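Local coordinates for protein Dok-7 (Mus musculus, PDB 3ML4), which binds the receptor tyrosine kinase MuSK as a dimeric adaptor, induces its autophosphorylation, and is essential for forming the neuromuscular synapse, at residues B[10-15]-B[27-32]; B[61-66]-B[87-92]; B[68-73]-B[117-122]; B[170-175]-B[183-188]. All blocks are in the same frame, centred on the assembly; numbering follows the deposited sequence.

Contact 1: B[10-15]-B[27-32]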
# COMPACT_ATOMS: atom_id res chain seq x y z
N LEU B 10 12.03 -7.98 6.21
CA LEU B 10 12.69 -6.69 5.98
C LEU B 10 13.78 -6.47 7.04
O LEU B 10 14.85 -5.95 6.73
CB LEU B 10 11.71 -5.51 5.87
CG LEU B 10 10.84 -4.97 7.01
CD1 LEU B 10 11.62 -4.05 7.92
CD2 LEU B 10 9.67 -4.21 6.42
N VAL B 11 13.50 -6.90 8.27
CA VAL B 11 14.52 -7.04 9.32
C VAL B 11 14.22 -8.21 10.22
O VAL B 11 13.06 -8.56 10.46
CB VAL B 11 14.67 -5.78 10.24
CG1 VAL B 11 15.57 -4.74 9.60
CG2 VAL B 11 13.31 -5.22 10.67
N GLU B 12 15.29 -8.81 10.74
CA GLU B 12 15.18 -9.84 11.76
C GLU B 12 16.40 -9.78 12.67
O GLU B 12 17.48 -9.38 12.24
CB GLU B 12 15.03 -11.23 11.13
CG GLU B 12 16.07 -11.57 10.06
CD GLU B 12 16.02 -13.02 9.64
OE1 GLU B 12 15.73 -13.89 10.50
OE2 GLU B 12 16.29 -13.30 8.46
N GLY B 13 16.21 -10.18 13.92
CA GLY B 13 17.28 -10.16 14.90
C GLY B 13 16.78 -10.42 16.30
O GLY B 13 15.60 -10.71 16.51
N GLN B 14 17.68 -10.32 17.27
CA GLN B 14 17.31 -10.54 18.66
C GLN B 14 16.77 -9.25 19.27
O GLN B 14 17.40 -8.20 19.20
CB GLN B 14 18.49 -11.11 19.47
CG GLN B 14 18.07 -12.00 20.66
CD GLN B 14 17.41 -13.32 20.25
OE1 GLN B 14 17.43 -13.71 19.08
NE2 GLN B 14 16.82 -14.01 21.22
N VAL B 15 15.57 -9.35 19.83
CA VAL B 15 14.82 -8.20 20.31
C VAL B 15 14.09 -8.60 21.58
O VAL B 15 13.66 -9.75 21.71
CB VAL B 15 13.77 -7.72 19.27
CG1 VAL B 15 13.10 -6.42 19.71
CG2 VAL B 15 14.39 -7.52 17.89
N TRP B 27 13.67 -14.16 19.01
CA TRP B 27 14.07 -13.78 17.66
C TRP B 27 12.84 -13.27 16.91
O TRP B 27 11.84 -13.99 16.78
CB TRP B 27 14.72 -14.95 16.93
CG TRP B 27 15.24 -14.62 15.55
CD1 TRP B 27 14.56 -14.70 14.38
CD2 TRP B 27 16.56 -14.15 15.21
NE1 TRP B 27 15.36 -14.32 13.33
CE2 TRP B 27 16.60 -13.98 13.81
CE3 TRP B 27 17.71 -13.86 15.96
CZ2 TRP B 27 17.74 -13.53 13.14
CZ3 TRP B 27 18.85 -13.41 15.29
CH2 TRP B 27 18.85 -13.25 13.89
N LEU B 28 12.91 -12.02 16.45
CA LEU B 28 11.77 -11.35 15.84
C LEU B 28 11.96 -11.15 14.35
O LEU B 28 13.00 -10.67 13.90
CB LEU B 28 11.50 -10.00 16.52
CG LEU B 28 10.29 -9.17 16.07
CD1 LEU B 28 8.97 -9.81 16.50
CD2 LEU B 28 10.39 -7.76 16.61
N VAL B 29 10.93 -11.51 13.59
CA VAL B 29 10.90 -11.30 12.15
C VAL B 29 9.82 -10.27 11.80
O VAL B 29 8.64 -10.45 12.13
CB VAL B 29 10.65 -12.63 11.38
CG1 VAL B 29 10.23 -12.37 9.93
CG2 VAL B 29 11.89 -13.51 11.42
N LEU B 30 10.24 -9.18 11.15
CA LEU B 30 9.29 -8.19 10.64
C LEU B 30 9.28 -8.21 9.13
O LEU B 30 10.33 -8.15 8.48
CB LEU B 30 9.63 -6.79 11.14
CG LEU B 30 9.25 -6.48 12.59
CD1 LEU B 30 9.70 -5.07 12.96
CD2 LEU B 30 7.74 -6.66 12.85
N ARG B 31 8.07 -8.29 8.57
CA ARG B 31 7.88 -8.20 7.12
C ARG B 31 6.52 -7.61 6.76
O ARG B 31 5.56 -7.72 7.53
CB ARG B 31 8.08 -9.57 6.45
CG ARG B 31 6.96 -10.60 6.59
CD ARG B 31 7.30 -11.80 5.72
NE ARG B 31 6.26 -12.82 5.58
CZ ARG B 31 5.28 -12.77 4.68
NH1 ARG B 31 5.16 -11.73 3.87
NH2 ARG B 31 4.40 -13.76 4.60
N LYS B 32 6.46 -6.98 5.60
CA LYS B 32 5.21 -6.49 5.03
C LYS B 32 4.38 -7.68 4.55
O LYS B 32 4.89 -8.52 3.81
CB LYS B 32 5.49 -5.53 3.87
CG LYS B 32 6.09 -4.20 4.29
CD LYS B 32 6.78 -3.49 3.13
CE LYS B 32 5.83 -2.57 2.35
NZ LYS B 32 4.95 -3.30 1.41
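Strands 11-15 and 27-31 run antiparallel with their axes 4.8 Å apart, as the first hairpin of the PH domain. Gly13 and Leu28 exchange two backbone bonds, the one from Leu28 N to Gly13 O nearly straight at 173°. The register slips at the start, where Leu10 and Val11 both face Leu30 in a classic beta bulge: Leu30 O takes a bond of 2.8 Å from Leu10 N and a weak one from Val11 N. On the face bearing Glu12 and Trp27, the indole, with CG anti to the backbone N (chi1 -176°), folds across the neighbouring strand. Gly13 CA lies 3.6 Å from the centroid of the Trp27 six-membered ring, almost on the ring normal, a CH-pi contact with the main chain. The indole edge is gripped by Glu12, whose OE1 sits in the ring plane and accepts from Trp27 NE1 at 2.9 Å through its anti lone pair. Gln14 OE1 lies on that edge too, 3.1 Å from Trp27 CE3. On the other face Val11 CG2 and Leu30 CB pack alongside, and Leu30 and Val15 meet Trp104 of helix 98-112. Arg31 packs on Val204 of the second subunit, Lys32 on its Phe214. Glu12 OE2 also forms a salt bridge with Arg51 of helix 48-52, which should favour the ionised carboxylate, while the bond from Trp27 NE1 fixes the rotation of the indole.

Contact 2: B[61-66]-B[87-92]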
# COMPACT_ATOMS: atom_id res chain seq x y z
N LEU B 61 1.43 -11.65 14.59
CA LEU B 61 0.58 -10.47 14.78
C LEU B 61 0.71 -9.52 13.59
O LEU B 61 1.79 -9.38 13.02
CB LEU B 61 0.93 -9.75 16.09
CG LEU B 61 -0.05 -8.70 16.62
CD1 LEU B 61 -1.39 -9.30 17.04
CD2 LEU B 61 0.59 -7.94 17.79
N THR B 62 -0.40 -8.90 13.21
CA THR B 62 -0.40 -7.93 12.13
C THR B 62 -0.82 -6.57 12.66
O THR B 62 -1.94 -6.40 13.17
CB THR B 62 -1.33 -8.35 10.97
OG1 THR B 62 -1.14 -9.73 10.68
CG2 THR B 62 -1.02 -7.53 9.70
N LEU B 63 0.09 -5.61 12.55
CA LEU B 63 -0.17 -4.21 12.91
C LEU B 63 -0.71 -3.49 11.69
O LEU B 63 0.03 -3.25 10.73
CB LEU B 63 1.12 -3.54 13.40
CG LEU B 63 1.87 -4.29 14.51
CD1 LEU B 63 3.29 -3.79 14.63
CD2 LEU B 63 1.13 -4.16 15.83
N GLU B 64 -1.99 -3.14 11.72
CA GLU B 64 -2.66 -2.64 10.52
C GLU B 64 -3.09 -1.17 10.59
O GLU B 64 -3.83 -0.69 9.73
CB GLU B 64 -3.83 -3.57 10.13
CG GLU B 64 -4.63 -4.14 11.30
CD GLU B 64 -5.09 -5.58 11.07
OE1 GLU B 64 -5.71 -5.87 10.01
OE2 GLU B 64 -4.83 -6.44 11.95
N ASP B 65 -2.58 -0.46 11.60
CA ASP B 65 -2.95 0.93 11.84
C ASP B 65 -1.75 1.76 12.32
O ASP B 65 -1.88 2.60 13.20
CB ASP B 65 -4.11 1.01 12.84
CG ASP B 65 -3.84 0.23 14.13
OD1 ASP B 65 -3.08 -0.77 14.10
OD2 ASP B 65 -4.41 0.61 15.18
N ILE B 66 -0.60 1.52 11.70
CA ILE B 66 0.65 2.21 12.03
C ILE B 66 0.60 3.70 11.67
O ILE B 66 0.23 4.06 10.54
CB ILE B 66 1.85 1.53 11.32
CG1 ILE B 66 1.93 0.04 11.71
CG2 ILE B 66 3.16 2.25 11.65
CD1 ILE B 66 2.93 -0.77 10.92
N LEU B 87 -2.75 3.61 15.79
CA LEU B 87 -3.97 4.27 16.25
C LEU B 87 -4.48 3.66 17.55
O LEU B 87 -4.88 4.39 18.46
CB LEU B 87 -5.06 4.26 15.17
CG LEU B 87 -4.75 5.10 13.92
CD1 LEU B 87 -5.71 4.76 12.78
CD2 LEU B 87 -4.79 6.60 14.25
N SER B 88 -4.43 2.33 17.63
CA SER B 88 -4.85 1.60 18.83
C SER B 88 -3.78 1.61 19.92
O SER B 88 -3.99 2.18 20.99
CB SER B 88 -5.24 0.16 18.47
OG SER B 88 -4.29 -0.46 17.62
N GLN B 89 -2.64 0.98 19.63
CA GLN B 89 -1.61 0.75 20.65
C GLN B 89 -0.21 1.05 20.14
O GLN B 89 0.01 1.16 18.93
CB GLN B 89 -1.66 -0.71 21.13
CG GLN B 89 -0.97 -1.74 20.20
CD GLN B 89 -1.90 -2.33 19.13
OE1 GLN B 89 -1.45 -2.71 18.04
NE2 GLN B 89 -3.18 -2.44 19.46
N ALA B 90 0.73 1.19 21.06
CA ALA B 90 2.15 1.28 20.72
C ALA B 90 2.82 -0.06 21.00
O ALA B 90 2.54 -0.70 22.02
CB ALA B 90 2.81 2.38 21.51
N VAL B 91 3.68 -0.49 20.09
CA VAL B 91 4.45 -1.72 20.27
C VAL B 91 5.90 -1.36 20.55
O VAL B 91 6.55 -0.73 19.72
CB VAL B 91 4.36 -2.65 19.03
CG1 VAL B 91 5.29 -3.84 19.17
CG2 VAL B 91 2.92 -3.11 18.82
N MSE B 92 6.40 -1.74 21.72
CA MSE B 92 7.76 -1.39 22.15
C MSE B 92 8.75 -2.51 21.89
O MSE B 92 8.59 -3.62 22.39
CB MSE B 92 7.79 -0.98 23.63
CG MSE B 92 6.85 0.17 24.01
SE MSE B 92 7.06 1.79 22.93
CE MSE B 92 8.89 2.30 23.42
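Asp65 OD2 is the hub, accepting two bonds from Ser88. The shorter comes from Ser88 OG, 2.7 Å from Asp65 OD2, and uses the syn lone pair, on the side of the other oxygen. Ser88 N approaches Asp65 OD2 at 3.0 Å but from above the carboxylate plane. The main chain of the aspartate adds a third link: Leu87 N donates to Asp65 O at 2.9 Å, in the plane of the carbonyl. Both side chains of the polar pair adopt the crowded first torsion, between backbone N and carbonyl carbon (Asp65 chi1 52°, Ser88 chi1 46°), and this brings hydroxyl and carboxylate together. Leu87 packs its CB and CD1 against Asp65 CB. Farther along, the contact turns apolar, and Leu63 and Val91 reach tip to tip with Leu63 CD2 3.6 Å from Val91 CG2. The oxygen of the bent Gln89 side chain lies beside the same methyl, at 3.7 Å between Gln89 OE1 and Leu63 CD2. Behind these tips stand Ile84, which touches Leu63 and pairs through its backbone with Val91, and Met42, which touches both Leu63 and Val91. Strand 81-86 runs between the two partners in the sheet, so the contact spans from one strand to the next but one. The aspartate thus ties down the turn joining strands 81-86 and 90-94, within the antiparallel, sequentially ordered sheet of a PH domain.

Contact 3: B[68-73]-B[117-122]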
# COMPACT_ATOMS: atom_id res chain seq x y z
N GLY B 68 3.40 5.87 12.83
CA GLY B 68 4.76 6.37 12.83
C GLY B 68 5.73 5.55 13.65
O GLY B 68 5.34 4.65 14.38
N LEU B 69 7.01 5.88 13.50
CA LEU B 69 8.08 5.26 14.27
C LEU B 69 8.86 6.30 15.05
O LEU B 69 8.99 7.45 14.62
CB LEU B 69 9.02 4.50 13.34
CG LEU B 69 8.63 3.04 13.09
CD1 LEU B 69 7.72 2.92 11.89
CD2 LEU B 69 9.88 2.22 12.89
N GLU B 70 9.39 5.89 16.20
CA GLU B 70 10.11 6.78 17.10
C GLU B 70 11.05 5.94 17.97
O GLU B 70 10.59 5.17 18.82
CB GLU B 70 9.10 7.59 17.94
CG GLU B 70 9.61 8.20 19.23
CD GLU B 70 10.08 9.62 19.10
OE1 GLU B 70 9.24 10.50 18.85
OE2 GLU B 70 11.29 9.86 19.27
N PRO B 71 12.38 6.05 17.73
CA PRO B 71 13.42 5.35 18.48
C PRO B 71 13.97 6.11 19.69
O PRO B 71 13.79 7.32 19.78
CB PRO B 71 14.53 5.19 17.45
CG PRO B 71 14.40 6.42 16.58
CD PRO B 71 12.95 6.84 16.63
N ALA B 72 14.63 5.38 20.59
CA ALA B 72 15.37 5.94 21.74
C ALA B 72 14.51 6.68 22.77
O ALA B 72 14.86 7.77 23.23
CB ALA B 72 16.57 6.80 21.29
N LEU B 73 13.38 6.07 23.11
CA LEU B 73 12.56 6.51 24.23
C LEU B 73 12.84 5.56 25.38
O LEU B 73 12.81 4.35 25.20
CB LEU B 73 11.07 6.44 23.88
CG LEU B 73 10.43 7.35 22.82
CD1 LEU B 73 9.03 6.86 22.50
CD2 LEU B 73 10.41 8.83 23.22
N ARG B 117 9.14 11.98 11.12
CA ARG B 117 8.76 12.48 12.43
C ARG B 117 9.53 13.75 12.75
O ARG B 117 10.71 13.88 12.41
CB ARG B 117 8.97 11.40 13.50
CG ARG B 117 10.34 11.43 14.16
CD ARG B 117 10.56 10.27 15.08
NE ARG B 117 11.49 9.32 14.47
CZ ARG B 117 12.81 9.44 14.53
NH1 ARG B 117 13.36 10.45 15.20
NH2 ARG B 117 13.58 8.53 13.93
N PHE B 118 8.86 14.69 13.41
CA PHE B 118 9.47 15.95 13.82
C PHE B 118 9.11 16.26 15.27
O PHE B 118 7.92 16.29 15.61
CB PHE B 118 8.99 17.10 12.94
CG PHE B 118 9.18 16.86 11.46
CD1 PHE B 118 10.26 17.41 10.79
CD2 PHE B 118 8.25 16.10 10.74
CE1 PHE B 118 10.43 17.21 9.42
CE2 PHE B 118 8.41 15.89 9.38
CZ PHE B 118 9.51 16.45 8.71
N HIS B 119 10.12 16.47 16.11
CA HIS B 119 9.92 16.90 17.49
C HIS B 119 9.36 18.33 17.50
O HIS B 119 10.01 19.27 17.03
CB HIS B 119 11.22 16.84 18.29
CG HIS B 119 11.70 15.45 18.58
ND1 HIS B 119 12.98 15.03 18.31
CD2 HIS B 119 11.05 14.37 19.08
CE1 HIS B 119 13.11 13.76 18.66
NE2 HIS B 119 11.95 13.33 19.13
N VAL B 120 8.16 18.48 18.04
CA VAL B 120 7.47 19.77 18.09
C VAL B 120 6.91 20.11 19.49
O VAL B 120 6.85 19.25 20.37
CB VAL B 120 6.29 19.85 17.06
CG1 VAL B 120 6.79 19.55 15.63
CG2 VAL B 120 5.15 18.91 17.46
N THR B 121 6.52 21.37 19.66
CA THR B 121 5.81 21.82 20.85
C THR B 121 4.44 22.33 20.41
O THR B 121 4.35 23.26 19.61
CB THR B 121 6.56 22.97 21.54
OG1 THR B 121 7.96 22.66 21.63
CG2 THR B 121 5.99 23.23 22.93
N VAL B 122 3.39 21.70 20.92
CA VAL B 122 2.02 22.06 20.56
C VAL B 122 1.56 23.28 21.37
O VAL B 122 1.53 23.25 22.60
CB VAL B 122 1.02 20.87 20.75
CG1 VAL B 122 -0.41 21.27 20.34
CG2 VAL B 122 1.47 19.64 19.95
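Strands 68-71 and 117-122 belong to different sheets and cross at 64° with their axes 8.5 Å apart, so the space between them is bridged by side chains. Arg117 makes most of the reach. Its chain bends at chi3 (107°) and lays the guanidinium beside strand 68-71, where Arg117 NE gives a weak bond to Leu69 O, 3.1 Å long but poorly aligned at 123°. That carbonyl lies near the guanidinium plane, whereas Pro71 comes over one face, its CD 3.2 Å above the plane and toward the rim. Neither is a strong hold. Glu70 crosses the arginine at about a right angle and bends at chi2, so that its OE2 lies at the edge of the His119 ring, 3.5 Å from His119 NE2. With 4.6 Å between Glu70 OE2 and Arg117 NH1 the charges form no salt bridge, and any attraction is at longer range. At this junction of the PH and PTB domains, Asp105 of helix 98-112 touches Leu69 and Pro71 and forms a long, weak ion pair with Arg117 NH2, and Arg109 of that helix is a second weak partner of Leu69 O; on the PTB side, Thr134 of strand 133-138 touches Glu70 and Arg117.

Contact 4: B[170-175]-B[183-188]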
# COMPACT_ATOMS: atom_id res chain seq x y z
N GLY B 170 8.17 27.87 13.61
CA GLY B 170 6.99 27.03 13.71
C GLY B 170 6.39 26.54 12.41
O GLY B 170 6.97 26.69 11.33
N PHE B 171 5.19 25.98 12.53
CA PHE B 171 4.45 25.39 11.42
C PHE B 171 2.96 25.41 11.77
O PHE B 171 2.57 24.99 12.86
CB PHE B 171 4.92 23.95 11.18
CG PHE B 171 4.15 23.22 10.10
CD1 PHE B 171 4.51 23.36 8.76
CD2 PHE B 171 3.10 22.37 10.44
CE1 PHE B 171 3.82 22.68 7.76
CE2 PHE B 171 2.41 21.68 9.45
CZ PHE B 171 2.76 21.84 8.10
N ILE B 172 2.14 25.90 10.84
CA ILE B 172 0.69 25.96 11.04
C ILE B 172 -0.00 25.04 10.04
O ILE B 172 0.37 25.01 8.87
CB ILE B 172 0.16 27.42 10.86
CG1 ILE B 172 0.75 28.35 11.93
CG2 ILE B 172 -1.37 27.46 10.90
CD1 ILE B 172 0.57 29.85 11.63
N PHE B 173 -1.00 24.30 10.51
CA PHE B 173 -1.89 23.57 9.60
C PHE B 173 -3.36 23.67 10.01
O PHE B 173 -3.68 23.79 11.19
CB PHE B 173 -1.43 22.11 9.42
CG PHE B 173 -1.62 21.25 10.63
CD1 PHE B 173 -0.65 21.20 11.62
CD2 PHE B 173 -2.75 20.44 10.76
CE1 PHE B 173 -0.81 20.39 12.74
CE2 PHE B 173 -2.92 19.62 11.89
CZ PHE B 173 -1.95 19.60 12.87
N GLU B 174 -4.25 23.62 9.01
CA GLU B 174 -5.69 23.70 9.26
C GLU B 174 -6.44 22.49 8.71
O GLU B 174 -6.36 22.19 7.52
CB GLU B 174 -6.26 25.01 8.70
CG GLU B 174 -7.77 25.16 8.92
CD GLU B 174 -8.38 26.33 8.16
OE1 GLU B 174 -7.64 27.07 7.46
OE2 GLU B 174 -9.61 26.51 8.27
N GLY B 175 -7.18 21.81 9.58
CA GLY B 175 -8.07 20.73 9.16
C GLY B 175 -9.45 21.25 8.83
O GLY B 175 -10.01 22.08 9.56
N ALA B 183 -11.38 19.49 13.15
CA ALA B 183 -11.38 20.66 12.28
C ALA B 183 -10.78 21.87 12.99
O ALA B 183 -10.82 21.95 14.23
CB ALA B 183 -12.78 20.97 11.79
N GLY B 184 -10.22 22.79 12.22
CA GLY B 184 -9.70 24.04 12.77
C GLY B 184 -8.22 24.26 12.54
O GLY B 184 -7.58 23.52 11.80
N VAL B 185 -7.68 25.28 13.21
CA VAL B 185 -6.32 25.74 12.99
C VAL B 185 -5.42 25.36 14.17
O VAL B 185 -5.78 25.58 15.33
CB VAL B 185 -6.30 27.27 12.74
CG1 VAL B 185 -4.92 27.73 12.27
CG2 VAL B 185 -7.36 27.66 11.72
N PHE B 186 -4.25 24.79 13.87
CA PHE B 186 -3.34 24.28 14.89
C PHE B 186 -1.92 24.80 14.70
O PHE B 186 -1.46 24.96 13.57
CB PHE B 186 -3.34 22.74 14.89
CG PHE B 186 -4.70 22.14 15.12
CD1 PHE B 186 -5.48 21.72 14.05
CD2 PHE B 186 -5.22 22.01 16.41
CE1 PHE B 186 -6.74 21.17 14.26
CE2 PHE B 186 -6.47 21.46 16.62
CZ PHE B 186 -7.23 21.04 15.55
N PHE B 187 -1.24 25.03 15.83
CA PHE B 187 0.04 25.74 15.84
C PHE B 187 1.13 24.93 16.52
O PHE B 187 0.96 24.50 17.66
CB PHE B 187 -0.10 27.06 16.60
CG PHE B 187 -1.06 28.03 15.97
CD1 PHE B 187 -0.58 29.15 15.29
CD2 PHE B 187 -2.44 27.85 16.08
CE1 PHE B 187 -1.46 30.06 14.72
CE2 PHE B 187 -3.33 28.75 15.51
CZ PHE B 187 -2.84 29.85 14.83
N LEU B 188 2.25 24.75 15.83
CA LEU B 188 3.38 24.01 16.38
C LEU B 188 4.67 24.82 16.32
O LEU B 188 4.90 25.54 15.36
CB LEU B 188 3.58 22.67 15.64
CG LEU B 188 2.37 21.78 15.31
CD1 LEU B 188 2.81 20.55 14.50
CD2 LEU B 188 1.63 21.36 16.57
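Phe173, Phe186 and Leu188 form the apolar centre, all on one face of a hairpin of the PTB domain. The Phe173 ring, turned by the crowded first torsion (chi1 70°), leans toward the opposite strand, and Phe186 CB comes over one of its faces, 4.2 Å from the centroid, in a CH-pi contact. The two rings meet obliquely, their planes 33° apart, while Leu188 CD1 sits at the edge of the Phe173 ring, 4.0 Å from its CE1. Next to this group, Phe171 continues the same face with CG anti to the backbone N.

The other face carries Ile172, Glu174, Val185 and Phe187. There Ile172 and Phe187 lie side by side, Ile172 CD1 3.7 Å from Phe187 CE1, and Val185 sets one methyl against Ile172 CG2 and the other against Glu174 CG. Ile172 also touches an apolar side chain of the bound peptide. Between the faces runs a regular antiparallel backbone, with two bonds each for the pairs Phe171-Leu188, Phe173-Phe186 and Gly175-Gly184. In the last pair Gly184 N donates to Gly175 O at 2.8 Å in a nearly straight bond. Gly184 adopts a conformation in which a beta carbon would run into the carbonyl oxygen of Ala183. At the polar edge, the extended Glu174 forms a salt bridge with Arg163 on strand 161-167.

Trp156 meets the rings of Phe173 and Phe186 edge-to-face, and Phe171 packs likewise on Phe200 of helix 193-203. In the sheet the strands follow in the order 161-167, 170-175, 184-189 and 115-122, and Leu188 touches Val120 and Val122 of the last.

Overall arrangement
The four contacts trace the tandem PH-PTB architecture from end to end. Contacts 1 and 2, their centres 15 Å apart, lie in the PH sheet, the first at its opening hairpin and the second at its far edge. Strand 59-71 carries the chain from contact 2 into contact 3, where the PH sheet meets the PTB domain. Contact 3 then touches contact 4 across neighbouring strands, Val122 CG2 lying 3.8 Å from Leu188 CD2. Contacts 1 and 4 are about 37 Å apart between centres, on opposite sides of the chain's centre, yet each touches bound peptide, through Arg31 and Ile172. Contact 1 also packs on the second subunit of the homodimer, through Arg31 and Lys32.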